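Local coordinates for uncharacterized protein (Burkholderia cenocepacia, PDB 6ANS) that is of unknown function but belongs to the DUF1214 family and binds a sodium ion and a phosphate ion in the crystal, at residues Ile76-Met80 with Phe92-Ser96; Met80-Ala85 with Gln112-Val116; Asp294-Pro299 with Val374-Thr378; Ala262-Cys267 with Ile276-His280; Ile341-Pro347 with Leu383-Lys387. All blocks are in the same frame, centred on the assembly; numbering follows the deposited sequence.

Contact 1 (Ile76-Met80 with Phe92-Ser96)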
# COMPACT_ATOMS: atom_id res chain seq x y z
N ILE A 76 -2.40 5.80 -4.21
CA ILE A 76 -2.55 6.79 -3.15
C ILE A 76 -3.98 7.31 -3.11
O ILE A 76 -4.61 7.39 -2.04
CB ILE A 76 -1.56 7.95 -3.35
CG1 ILE A 76 -0.11 7.47 -3.20
CG2 ILE A 76 -1.82 9.05 -2.35
CD1 ILE A 76 0.89 8.51 -3.70
N ALA A 77 -4.52 7.64 -4.28
CA ALA A 77 -5.86 8.19 -4.37
C ALA A 77 -6.90 7.25 -3.77
O ALA A 77 -7.85 7.71 -3.14
CB ALA A 77 -6.18 8.50 -5.84
N LEU A 78 -6.73 5.93 -3.96
CA LEU A 78 -7.74 4.99 -3.48
C LEU A 78 -7.68 4.84 -1.96
O LEU A 78 -8.71 4.64 -1.31
CB LEU A 78 -7.57 3.63 -4.17
CG LEU A 78 -8.02 3.56 -5.64
CD1 LEU A 78 -7.50 2.28 -6.34
CD2 LEU A 78 -9.55 3.65 -5.76
N GLU A 79 -6.49 4.87 -1.38
CA GLU A 79 -6.40 4.86 0.08
C GLU A 79 -6.98 6.15 0.65
O GLU A 79 -7.74 6.12 1.64
CB GLU A 79 -4.94 4.68 0.51
CG GLU A 79 -4.38 3.27 0.19
CD GLU A 79 -2.91 3.09 0.59
OE1 GLU A 79 -2.38 3.90 1.37
OE2 GLU A 79 -2.27 2.13 0.11
N MSE A 80 -6.64 7.27 0.03
CA MSE A 80 -7.11 8.57 0.44
C MSE A 80 -8.63 8.68 0.41
O MSE A 80 -9.23 9.13 1.37
CB MSE A 80 -6.50 9.65 -0.44
CG MSE A 80 -6.92 11.05 -0.04
SE MSE A 80 -6.03 12.37 -1.18
CE MSE A 80 -4.14 12.12 -0.62
N PHE A 92 -4.35 6.21 9.78
CA PHE A 92 -3.21 6.70 9.02
C PHE A 92 -2.89 5.78 7.84
O PHE A 92 -2.98 4.55 7.94
CB PHE A 92 -1.99 6.83 9.93
CG PHE A 92 -2.04 8.01 10.86
CD1 PHE A 92 -2.13 9.31 10.35
CD2 PHE A 92 -1.99 7.83 12.23
CE1 PHE A 92 -2.17 10.41 11.21
CE2 PHE A 92 -2.03 8.93 13.09
CZ PHE A 92 -2.13 10.21 12.58
N PHE A 93 -2.49 6.38 6.72
CA PHE A 93 -1.78 5.68 5.67
C PHE A 93 -0.69 6.63 5.20
O PHE A 93 -0.66 7.80 5.60
CB PHE A 93 -2.71 5.26 4.51
CG PHE A 93 -3.23 6.43 3.73
CD1 PHE A 93 -4.33 7.15 4.18
CD2 PHE A 93 -2.61 6.82 2.55
CE1 PHE A 93 -4.81 8.24 3.46
CE2 PHE A 93 -3.08 7.93 1.82
CZ PHE A 93 -4.18 8.64 2.29
N SER A 94 0.19 6.15 4.33
CA SER A 94 1.31 6.95 3.87
C SER A 94 1.00 7.52 2.49
O SER A 94 0.88 6.74 1.54
CB SER A 94 2.58 6.10 3.82
OG SER A 94 3.59 6.74 3.07
N PRO A 95 0.86 8.84 2.32
CA PRO A 95 0.57 9.40 1.00
C PRO A 95 1.80 9.57 0.12
O PRO A 95 1.68 10.09 -1.00
CB PRO A 95 -0.05 10.77 1.34
CG PRO A 95 0.70 11.19 2.57
CD PRO A 95 0.98 9.90 3.34
N SER A 96 2.98 9.21 0.60
CA SER A 96 4.19 9.14 -0.22
C SER A 96 5.20 8.28 0.51
O SER A 96 5.35 8.39 1.73
CB SER A 96 4.80 10.51 -0.52
OG SER A 96 4.18 11.13 -1.64
O HOH W 1 -0.11 3.44 2.78
O HOH W 2 -0.63 5.62 -0.52

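Contact 2 (Met80-Ala85 with Gln112-Val116)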
# COMPACT_ATOMS: atom_id res chain seq x y z
N MSE A 80 -6.64 7.27 0.03
CA MSE A 80 -7.11 8.57 0.44
C MSE A 80 -8.63 8.68 0.41
O MSE A 80 -9.23 9.13 1.37
CB MSE A 80 -6.50 9.65 -0.44
CG MSE A 80 -6.92 11.05 -0.04
SE MSE A 80 -6.03 12.37 -1.18
CE MSE A 80 -4.14 12.12 -0.62
N HIS A 81 -9.24 8.26 -0.70
CA HIS A 81 -10.64 8.60 -0.95
C HIS A 81 -11.60 7.43 -0.88
O HIS A 81 -12.80 7.67 -0.84
CB HIS A 81 -10.78 9.26 -2.32
CG HIS A 81 -10.20 10.63 -2.38
ND1 HIS A 81 -10.70 11.67 -1.62
CD2 HIS A 81 -9.15 11.14 -3.08
CE1 HIS A 81 -10.00 12.77 -1.88
NE2 HIS A 81 -9.06 12.47 -2.76
N VAL A 82 -11.12 6.19 -0.83
CA VAL A 82 -11.98 5.02 -0.74
C VAL A 82 -11.74 4.24 0.55
O VAL A 82 -12.67 3.99 1.31
CB VAL A 82 -11.83 4.11 -1.98
CG1 VAL A 82 -12.52 2.77 -1.75
CG2 VAL A 82 -12.43 4.81 -3.19
N GLU A 83 -10.48 3.88 0.83
CA GLU A 83 -10.23 2.95 1.94
C GLU A 83 -10.13 3.65 3.30
O GLU A 83 -10.60 3.09 4.30
CB GLU A 83 -8.95 2.14 1.68
CG GLU A 83 -9.02 1.27 0.43
CD GLU A 83 -10.11 0.21 0.51
OE1 GLU A 83 -10.61 -0.07 1.63
OE2 GLU A 83 -10.47 -0.36 -0.54
N PHE A 84 -9.52 4.83 3.37
CA PHE A 84 -9.30 5.53 4.64
C PHE A 84 -9.99 6.89 4.66
O PHE A 84 -9.41 7.88 5.10
CB PHE A 84 -7.81 5.71 4.93
CG PHE A 84 -7.07 4.42 5.08
CD1 PHE A 84 -7.01 3.78 6.31
CD2 PHE A 84 -6.48 3.81 3.98
CE1 PHE A 84 -6.35 2.56 6.45
CE2 PHE A 84 -5.83 2.58 4.10
CZ PHE A 84 -5.76 1.95 5.34
N ALA A 85 -11.22 6.96 4.15
CA ALA A 85 -11.95 8.22 4.01
C ALA A 85 -13.13 8.35 4.96
O ALA A 85 -13.93 9.28 4.81
CB ALA A 85 -12.44 8.39 2.57
N GLN A 112 2.49 10.62 7.08
CA GLN A 112 1.29 9.94 7.51
C GLN A 112 0.11 10.88 7.29
O GLN A 112 0.19 12.06 7.61
CB GLN A 112 1.37 9.53 8.98
CG GLN A 112 2.47 8.51 9.23
CD GLN A 112 2.43 8.03 10.66
OE1 GLN A 112 2.95 8.68 11.56
NE2 GLN A 112 1.75 6.91 10.87
N TYR A 113 -0.98 10.33 6.78
CA TYR A 113 -2.14 11.10 6.40
C TYR A 113 -3.37 10.39 6.93
O TYR A 113 -3.48 9.16 6.82
CB TYR A 113 -2.20 11.22 4.86
CG TYR A 113 -3.34 11.99 4.23
CD1 TYR A 113 -3.10 13.15 3.49
CD2 TYR A 113 -4.66 11.55 4.31
CE1 TYR A 113 -4.13 13.84 2.88
CE2 TYR A 113 -5.70 12.25 3.69
CZ TYR A 113 -5.42 13.39 2.97
OH TYR A 113 -6.44 14.10 2.35
N ALA A 114 -4.29 11.15 7.50
CA ALA A 114 -5.59 10.63 7.87
C ALA A 114 -6.67 11.59 7.40
O ALA A 114 -6.55 12.81 7.56
CB ALA A 114 -5.71 10.41 9.38
N ARG A 115 -7.74 11.03 6.83
CA ARG A 115 -8.92 11.82 6.54
C ARG A 115 -9.65 12.10 7.84
O ARG A 115 -9.84 11.21 8.67
CB ARG A 115 -9.86 11.09 5.58
CG ARG A 115 -9.32 10.89 4.18
CD ARG A 115 -9.10 12.23 3.48
NE ARG A 115 -10.33 12.87 3.03
CZ ARG A 115 -10.36 13.77 2.06
NH1 ARG A 115 -9.23 14.12 1.46
NH2 ARG A 115 -11.50 14.34 1.69
N VAL A 116 -10.05 13.35 8.03
CA VAL A 116 -10.81 13.74 9.20
C VAL A 116 -11.98 14.59 8.72
O VAL A 116 -12.03 15.03 7.57
CB VAL A 116 -9.93 14.48 10.23
CG1 VAL A 116 -8.83 13.56 10.78
CG2 VAL A 116 -9.30 15.70 9.59
O HOH W 3 -8.64 8.48 7.93

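Contact 3 (Asp294-Pro299 with Val374-Thr378)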
# COMPACT_ATOMS: atom_id res chain seq x y z
N ASP A 294 26.23 25.21 -4.82
CA ASP A 294 27.01 25.77 -3.73
C ASP A 294 26.15 26.67 -2.86
O ASP A 294 25.38 27.48 -3.38
CB ASP A 294 28.19 26.61 -4.24
CG ASP A 294 29.33 25.77 -4.75
OD1 ASP A 294 29.98 25.08 -3.94
OD2 ASP A 294 29.56 25.79 -5.98
N VAL A 295 26.33 26.55 -1.55
CA VAL A 295 25.89 27.55 -0.58
C VAL A 295 27.13 27.99 0.19
O VAL A 295 27.93 27.16 0.63
CB VAL A 295 24.79 27.02 0.36
CG1 VAL A 295 23.49 26.79 -0.42
CG2 VAL A 295 25.24 25.73 1.06
N ASP A 296 27.34 29.31 0.28
CA ASP A 296 28.57 29.83 0.88
C ASP A 296 28.58 29.63 2.38
O ASP A 296 29.65 29.44 2.97
CB ASP A 296 28.75 31.30 0.51
CG ASP A 296 28.95 31.50 -0.98
OD1 ASP A 296 29.42 30.55 -1.64
OD2 ASP A 296 28.61 32.58 -1.50
N THR A 297 27.42 29.68 3.02
CA THR A 297 27.27 29.40 4.43
C THR A 297 26.08 28.46 4.60
O THR A 297 25.24 28.33 3.70
CB THR A 297 27.03 30.67 5.26
OG1 THR A 297 25.83 31.32 4.81
CG2 THR A 297 28.20 31.64 5.14
N VAL A 298 26.00 27.81 5.74
CA VAL A 298 24.83 27.02 6.12
C VAL A 298 24.14 27.74 7.27
O VAL A 298 24.74 27.94 8.33
CB VAL A 298 25.21 25.58 6.52
CG1 VAL A 298 23.96 24.81 6.91
CG2 VAL A 298 25.93 24.90 5.38
N PRO A 299 22.88 28.15 7.11
CA PRO A 299 22.20 28.87 8.19
C PRO A 299 21.91 27.96 9.37
O PRO A 299 21.82 26.73 9.25
CB PRO A 299 20.90 29.35 7.54
CG PRO A 299 20.63 28.33 6.47
CD PRO A 299 21.99 27.89 5.96
N VAL A 374 19.72 30.78 2.87
CA VAL A 374 20.89 31.03 2.03
C VAL A 374 20.60 30.40 0.68
O VAL A 374 20.26 29.21 0.60
CB VAL A 374 22.17 30.46 2.67
CG1 VAL A 374 23.36 30.59 1.71
CG2 VAL A 374 22.47 31.16 4.02
N HIS A 375 20.71 31.19 -0.38
CA HIS A 375 20.23 30.78 -1.70
C HIS A 375 21.33 30.09 -2.48
O HIS A 375 22.36 30.71 -2.77
CB HIS A 375 19.72 32.00 -2.45
CG HIS A 375 18.53 32.63 -1.81
ND1 HIS A 375 17.66 31.93 -1.00
CD2 HIS A 375 18.07 33.91 -1.84
CE1 HIS A 375 16.70 32.73 -0.58
NE2 HIS A 375 16.92 33.94 -1.07
N PRO A 376 21.16 28.82 -2.87
CA PRO A 376 22.22 28.14 -3.62
C PRO A 376 22.49 28.79 -4.97
O PRO A 376 21.58 29.29 -5.63
CB PRO A 376 21.68 26.71 -3.78
CG PRO A 376 20.61 26.57 -2.74
CD PRO A 376 20.02 27.94 -2.61
N ARG A 377 23.75 28.78 -5.36
CA ARG A 377 24.16 29.07 -6.73
C ARG A 377 24.52 27.76 -7.42
O ARG A 377 24.84 26.76 -6.77
CB ARG A 377 25.34 30.04 -6.77
CG ARG A 377 26.53 29.64 -5.93
CD ARG A 377 27.56 30.79 -5.81
NE ARG A 377 28.66 30.46 -4.91
CZ ARG A 377 29.69 29.70 -5.26
NH1 ARG A 377 29.76 29.20 -6.49
NH2 ARG A 377 30.66 29.43 -4.39
N THR A 378 24.43 27.76 -8.75
CA THR A 378 24.67 26.58 -9.55
C THR A 378 25.53 26.94 -10.75
O THR A 378 25.55 28.09 -11.20
CB THR A 378 23.37 25.95 -10.05
OG1 THR A 378 22.78 26.81 -11.03
CG2 THR A 378 22.37 25.73 -8.90
O HOH W 4 25.41 31.22 -1.63

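Contact 4 (Ala262-Cys267 with Ile276-His280). With EDO (1,2-ethanediol), chain H; PO4 (phosphate ion), chain E.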
# COMPACT_ATOMS: atom_id res chain seq x y z
N ALA A 262 11.58 29.26 -4.38
CA ALA A 262 10.23 29.06 -4.89
C ALA A 262 9.29 30.14 -4.37
O ALA A 262 9.63 30.92 -3.48
CB ALA A 262 9.70 27.68 -4.50
N ASP A 263 8.12 30.22 -4.99
CA ASP A 263 7.01 30.99 -4.45
C ASP A 263 6.56 30.29 -3.17
O ASP A 263 5.88 29.26 -3.23
CB ASP A 263 5.89 31.08 -5.49
CG ASP A 263 4.67 31.86 -5.00
OD1 ASP A 263 4.41 31.94 -3.78
OD2 ASP A 263 3.93 32.39 -5.86
N GLN A 264 6.93 30.84 -2.01
CA GLN A 264 6.68 30.13 -0.76
C GLN A 264 5.19 29.96 -0.48
O GLN A 264 4.74 28.87 -0.10
CB GLN A 264 7.38 30.85 0.40
CG GLN A 264 8.91 30.95 0.24
CD GLN A 264 9.57 29.58 0.02
OE1 GLN A 264 9.26 28.60 0.71
NE2 GLN A 264 10.49 29.50 -0.94
N ALA A 265 4.40 31.02 -0.67
CA ALA A 265 2.96 30.93 -0.44
C ALA A 265 2.33 29.86 -1.32
O ALA A 265 1.41 29.16 -0.89
CB ALA A 265 2.29 32.30 -0.70
N LEU A 266 2.81 29.72 -2.55
CA LEU A 266 2.33 28.65 -3.41
C LEU A 266 2.69 27.27 -2.85
O LEU A 266 1.85 26.36 -2.85
CB LEU A 266 2.90 28.82 -4.82
CG LEU A 266 2.49 27.73 -5.83
CD1 LEU A 266 0.98 27.75 -6.08
CD2 LEU A 266 3.25 27.94 -7.13
N CYS A 267 3.92 27.10 -2.35
CA CYS A 267 4.29 25.81 -1.76
C CYS A 267 3.42 25.48 -0.57
O CYS A 267 3.02 24.32 -0.39
CB CYS A 267 5.76 25.79 -1.36
SG CYS A 267 6.87 25.85 -2.75
N ILE A 276 9.21 25.28 6.49
CA ILE A 276 10.13 24.91 5.42
C ILE A 276 10.17 26.02 4.39
O ILE A 276 9.13 26.53 3.96
CB ILE A 276 9.74 23.58 4.78
CG1 ILE A 276 9.62 22.50 5.86
CG2 ILE A 276 10.75 23.21 3.72
CD1 ILE A 276 9.41 21.11 5.29
N TYR A 277 11.38 26.39 3.98
CA TYR A 277 11.62 27.28 2.86
C TYR A 277 12.10 26.42 1.69
O TYR A 277 13.09 25.69 1.82
CB TYR A 277 12.66 28.33 3.26
CG TYR A 277 12.79 29.49 2.31
CD1 TYR A 277 13.67 29.43 1.23
CD2 TYR A 277 12.07 30.67 2.50
CE1 TYR A 277 13.82 30.50 0.37
CE2 TYR A 277 12.21 31.75 1.63
CZ TYR A 277 13.09 31.65 0.57
OH TYR A 277 13.25 32.70 -0.31
N TYR A 278 11.37 26.48 0.58
CA TYR A 278 11.56 25.59 -0.55
C TYR A 278 12.28 26.27 -1.71
O TYR A 278 12.09 27.46 -1.98
CB TYR A 278 10.22 25.06 -1.06
CG TYR A 278 9.40 24.25 -0.08
CD1 TYR A 278 9.47 22.85 -0.07
CD2 TYR A 278 8.52 24.87 0.81
CE1 TYR A 278 8.70 22.10 0.81
CE2 TYR A 278 7.75 24.13 1.70
CZ TYR A 278 7.85 22.73 1.70
OH TYR A 278 7.08 21.97 2.56
N TYR A 279 13.09 25.48 -2.42
CA TYR A 279 13.60 25.80 -3.76
C TYR A 279 13.24 24.64 -4.68
O TYR A 279 13.52 23.49 -4.36
CB TYR A 279 15.12 25.99 -3.78
CG TYR A 279 15.67 26.95 -2.74
CD1 TYR A 279 16.22 28.17 -3.12
CD2 TYR A 279 15.67 26.63 -1.39
CE1 TYR A 279 16.73 29.06 -2.17
CE2 TYR A 279 16.17 27.52 -0.44
CZ TYR A 279 16.70 28.73 -0.84
OH TYR A 279 17.22 29.59 0.10
N HIS A 280 12.61 24.96 -5.81
CA HIS A 280 12.24 23.97 -6.82
C HIS A 280 12.80 24.40 -8.17
O HIS A 280 12.69 25.57 -8.55
CB HIS A 280 10.71 23.82 -6.96
CG HIS A 280 10.03 23.22 -5.76
ND1 HIS A 280 10.17 21.90 -5.40
CD2 HIS A 280 9.14 23.76 -4.89
CE1 HIS A 280 9.43 21.66 -4.32
NE2 HIS A 280 8.79 22.77 -4.00
C1 EDO H . 5.29 20.63 -1.81
O1 EDO H . 5.91 19.84 -0.79
C2 EDO H . 5.66 22.11 -1.69
O2 EDO H . 6.98 22.39 -2.19
P PO4 E . 7.65 18.51 2.04
O1 PO4 E . 8.86 19.12 2.69
O2 PO4 E . 8.07 18.01 0.70
O3 PO4 E . 7.08 17.39 2.87
O4 PO4 E . 6.61 19.60 1.93
O HOH W 5 7.52 28.08 2.41

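Contact 5 (Ile341-Pro347 with Leu383-Lys387)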
# COMPACT_ATOMS: atom_id res chain seq x y z
N ILE A 341 27.09 17.90 -5.80
CA ILE A 341 27.32 17.67 -7.23
C ILE A 341 26.28 16.69 -7.75
O ILE A 341 26.16 15.58 -7.23
CB ILE A 341 28.73 17.14 -7.49
CG1 ILE A 341 29.79 18.03 -6.82
CG2 ILE A 341 28.95 16.97 -8.99
CD1 ILE A 341 30.16 19.26 -7.60
N VAL A 342 25.55 17.10 -8.79
CA VAL A 342 24.63 16.24 -9.53
C VAL A 342 25.38 15.70 -10.74
O VAL A 342 25.86 16.48 -11.57
CB VAL A 342 23.37 17.02 -9.97
CG1 VAL A 342 22.39 16.12 -10.66
CG2 VAL A 342 22.71 17.72 -8.79
N ALA A 343 25.49 14.37 -10.85
CA ALA A 343 26.28 13.75 -11.92
C ALA A 343 25.97 12.26 -12.01
O ALA A 343 25.32 11.68 -11.14
CB ALA A 343 27.78 13.97 -11.71
N ALA A 344 26.47 11.63 -13.08
CA ALA A 344 26.26 10.20 -13.29
C ALA A 344 27.15 9.34 -12.39
O ALA A 344 26.76 8.21 -12.05
CB ALA A 344 26.53 9.84 -14.76
N THR A 345 28.34 9.81 -12.04
CA THR A 345 29.22 9.13 -11.11
C THR A 345 29.78 10.15 -10.13
O THR A 345 29.87 11.34 -10.44
CB THR A 345 30.36 8.39 -11.83
OG1 THR A 345 31.06 9.30 -12.68
CG2 THR A 345 29.82 7.22 -12.66
N ARG A 346 30.16 9.68 -8.94
CA ARG A 346 30.68 10.56 -7.90
C ARG A 346 32.05 11.12 -8.28
O ARG A 346 32.92 10.36 -8.70
CB ARG A 346 30.80 9.85 -6.56
CG ARG A 346 31.07 10.79 -5.38
CD ARG A 346 31.39 10.01 -4.11
NE ARG A 346 30.21 9.42 -3.47
CZ ARG A 346 29.38 10.09 -2.69
NH1 ARG A 346 29.60 11.37 -2.42
NH2 ARG A 346 28.32 9.46 -2.16
N PRO A 347 32.25 12.44 -8.20
CA PRO A 347 33.60 12.99 -8.40
C PRO A 347 34.38 13.06 -7.09
O PRO A 347 34.07 13.88 -6.23
CB PRO A 347 33.33 14.39 -8.97
CG PRO A 347 32.02 14.78 -8.37
CD PRO A 347 31.22 13.49 -8.14
N LEU A 383 31.94 16.77 -16.20
CA LEU A 383 32.22 15.89 -15.07
C LEU A 383 33.69 15.50 -15.01
O LEU A 383 34.23 15.27 -13.93
CB LEU A 383 31.37 14.62 -15.17
CG LEU A 383 31.53 13.54 -14.10
CD1 LEU A 383 31.35 14.09 -12.70
CD2 LEU A 383 30.57 12.37 -14.37
N ALA A 384 34.36 15.46 -16.17
CA ALA A 384 35.78 15.13 -16.19
C ALA A 384 36.61 16.19 -15.49
O ALA A 384 37.63 15.86 -14.87
CB ALA A 384 36.25 14.95 -17.64
N ALA A 385 36.19 17.46 -15.57
CA ALA A 385 36.96 18.53 -14.94
C ALA A 385 36.97 18.40 -13.42
O ALA A 385 37.96 18.75 -12.77
CB ALA A 385 36.40 19.89 -15.36
N LEU A 386 35.88 17.88 -12.84
CA LEU A 386 35.83 17.68 -11.39
C LEU A 386 36.63 16.45 -10.96
O LEU A 386 37.21 16.45 -9.87
CB LEU A 386 34.38 17.55 -10.93
CG LEU A 386 33.48 18.76 -11.21
CD1 LEU A 386 32.01 18.42 -10.99
CD2 LEU A 386 33.91 19.95 -10.35
N LYS A 387 36.66 15.41 -11.79
CA LYS A 387 37.40 14.20 -11.43
C LYS A 387 38.90 14.42 -11.51
O LYS A 387 39.64 13.99 -10.62
CB LYS A 387 36.98 13.04 -12.34
CG LYS A 387 35.62 12.44 -12.00
CD LYS A 387 35.39 11.17 -12.81
CE LYS A 387 34.06 10.52 -12.46
NZ LYS A 387 33.76 9.38 -13.38

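Contact 1 (Ile76-Met80 with Phe92-Ser96)
Helix-on-loop packing joins the C-terminal part of helix 60-83 to the loop that leads toward strand 109-115, with Phe93 as the aromatic wedge between them. Glu79 lies over one face of the Phe93 ring in a CH-pi contact, its CB 4.0 Å from the ring centroid and displaced toward the rim. Phe93 has CG between its own backbone N and carbonyl carbon (chi1 68°), which turns the ring up against the helix. The far end of the ring reaches the next residue of the helix: Phe93 CZ is 3.7 Å from Met80 CB and 3.5 Å from Met80 CA. Met80 is present as selenomethionine.

Beyond CG the Glu79 chain runs extended, carrying the carboxylate past the ring with its plane 84° from that of the ring. Glu79 OE1 then meets the loop backbone through two waters. One donates to OE1 at 2.7 Å and accepts from Ser94 N; the other donates weakly to OE1 and, at 2.8 Å, to Ser94 O. The carboxylate thus grips both the N-H and the carbonyl of Ser94 without touching either directly. On the remaining faces, Tyr113 of strand 109-115 meets the Phe93 ring at about 45°, helix 224-251 covers Ala77 and Met80, and Arg75 of the second subunit packs on Glu79.

One helical turn before Met80, Ile76 covers the loop around Pro95. Its CG2 lies 4.4 Å from Pro95 CB, while the tip of the longer branch, Ile76 CD1, comes to 3.2 Å from Pro95 O.

Contact 2 (Met80-Ala85 with Gln112-Val116)
Arg115, near the end of an edge strand of an antiparallel sheet, folds its side chain under the C-terminus of helix 60-83, where the last turn widens into a pi-type turn. Its methylene CG faces two carbonyl oxygens, Met80 O of the helix at 3.3 Å and Phe84 O just beyond the helix end at 3.1 Å, and Ala85 CA flanks it at 3.8 Å. Bends at chi2 and chi3 then turn the chain back and bring the guanidinium to His81. His81 ND1 lies over one guanidinium face, toward its rim, with the planes 65° apart, so the two groups do not stack; His81 CE1 is 3.7 Å from Arg115 NH1. A positive charge so close would probably disfavour protonation of the ring.

The apolar part of the contact lies at Tyr113, two residues earlier on the strand. The selenomethionine Met80 lays its CE methyl over one face of the Tyr113 ring, 4.3 Å from the centroid, and its SE approaches obliquely in a Met-aromatic contact.

Around this first shell, His81 NE2 has a weak hydrogen bond to Glu144 OE1. Asn189 of the adjoining strand 188-196 packs on Arg115, while Phe237 of helix 224-251 packs on Met80. Glu83, on the side of the helix facing the second subunit, makes a salt bridge to Arg72 of that subunit. The arginine head is also tied to its own strand by the bond from Arg115 NH1 to Tyr113 OH, 2.9 Å long, with the hydroxyl 19° out of the guanidinium plane.

Contact 3 (Asp294-Pro299 with Val374-Thr378)
Asp294 and Arg377 form an antiparallel hydrogen-bonded pair where strand 377-382 begins to run along strand 289-295 at the edge of a mixed sheet. The backbone bonds Asp294 N to Arg377 O and Arg377 N to Asp294 O are both 2.9 Å long, and Pro376 CA adds a CA-H...O contact to Asp294 O. The tightly packed side is apolar: Val295 CG1 lies alongside the Pro376 ring, 3.7 Å from its CG, and Trp365 of strand 360-368 packs on both residues. Val374 continues this layer past the strand end, its CG2 methyl 3.8 Å from Pro299 CD, with Trp367 packed on Pro299.

The solvent side is made by Arg377 and Asp296. The arginine chain, extended from CG to NE, runs obliquely across the buried Asp294 side chain and lays the guanidinium flat over it, with Asp294 CB 3.6 Å above the plane. Carboxylate and guanidinium are stacked 27° apart, so the approach of Asp294 OD2 to Arg377 NH1 at 3.5 Å is one of charges alone. Asp296 instead meets the edge: Arg377 NH2 donates in plane to the syn lone pair of Asp296 OD1 at 3.2 Å, and NE adds a weak bond.

Asp294 OD1 is held by Thr339 OG1 of the neighbouring strand. The arginine side chain therefore meets the two carboxylates in different ways, stacked on one and hydrogen-bonded to the other, and would probably lessen the repulsion between their negative charges.

Contact 4 (Ala262-Cys267 with Ile276-His280)
Tyr278 O is gripped by two donors: Gln264 NE2 at 2.8 Å, in the carbonyl plane and on a lone pair, and Ala262 N at 3.0 Å. The same glutamine takes up the N-H of Tyr278 through Gln264 OE1 at 3.0 Å, with a nearly straight N-H...O angle of 171°, so one side-chain amide pairs with both backbone groups of a strand residue. The bend at chi2 (-55°) brings this amide flat over the Tyr277 ring, the planes 9° apart and Gln264 NE2 above the ring centre. Cys267 approaches from the helix, its CB 3.6 Å from Tyr278 CD2 and its SG at the edge of the His280 ring.

Two bound small molecules, both probably from the crystallisation liquor, lie beside these rings. His280 NE2 donates to O2 of an ethanediol at 2.6 Å, and this oxygen also lies over one face of Tyr278. Tyr278 OH approaches a phosphate, also held by Tyr111, Arg194 and Arg366, so closely that the exact distance is doubtful. Asp263 N-caps helix 264-269. The first turn of this helix lies against strand 276-284, the edge strand paired on its other side with strand 360-368.

Contact 5 (Ile341-Pro347 with Leu383-Lys387)
Lys387 leaves the C-terminal helix 383-389 and runs along the turn that follows strand 338-343, joining the helix to the end of that strand. From CB the chain first passes Pro347, where Lys387 CG lies 4.3 Å from Pro347 CB. Staying extended beyond CG, it carries CE past the backbone to 3.9 Å from Arg346 O, and also to 3.2 Å from the Thr345 hydroxyl oxygen OG1. At the tip Lys387 NZ donates to Thr345 OG1 at 2.8 Å, the two side chains crossing at about a right angle.

Beneath this polar tether the helix presents two leucines. Leu383 sends its branches to different partners: CD1 to the Ala343 methyl, 3.7 Å from CB, and CD2 to the Thr345 side chain, 3.5 Å from OG1. Leu386 places CB 3.9 Å from Pro347 CB and meets Ile341 tip to tip, its CD1 being 3.9 Å from Ile341 CG2. Ala290 of the adjacent strand 289-295 packs on both Ala343 and Leu386, so the helix covers two strands of the mixed sheet.

Pro347 is the common floor, touched by both leucines and by the stem of the lysine. The contact is thus mainly apolar and buried at Ile341, Ala343, Pro347 and Leu383, while the one hydrogen bond between the segments lies at the rim, where both Lys387 and Thr345 are exposed; a polar tie at the surface closes over apolar packing.

Contacts 1 and 2 lie side by side, centres 6 Å apart, sharing Met80 and helix 60-83 and interleaving along the chain; both also touch the second subunit. Contacts 3, 4 and 5 follow later in the chain, across its centre from these two. Contact 4, at the sheet holding strand 276-284, closes before contact 3 opens, yet they touch where His375 ND1 meets Tyr279 OH. Contacts 3 and 5 interleave on the mixed sheet of neighbouring strands 289-295 and 338-343, about 19 Å between centres. The phosphate at contact 4 is held by Tyr111 and Arg194 as well as Arg366, so residues from both halves of the chain meet there.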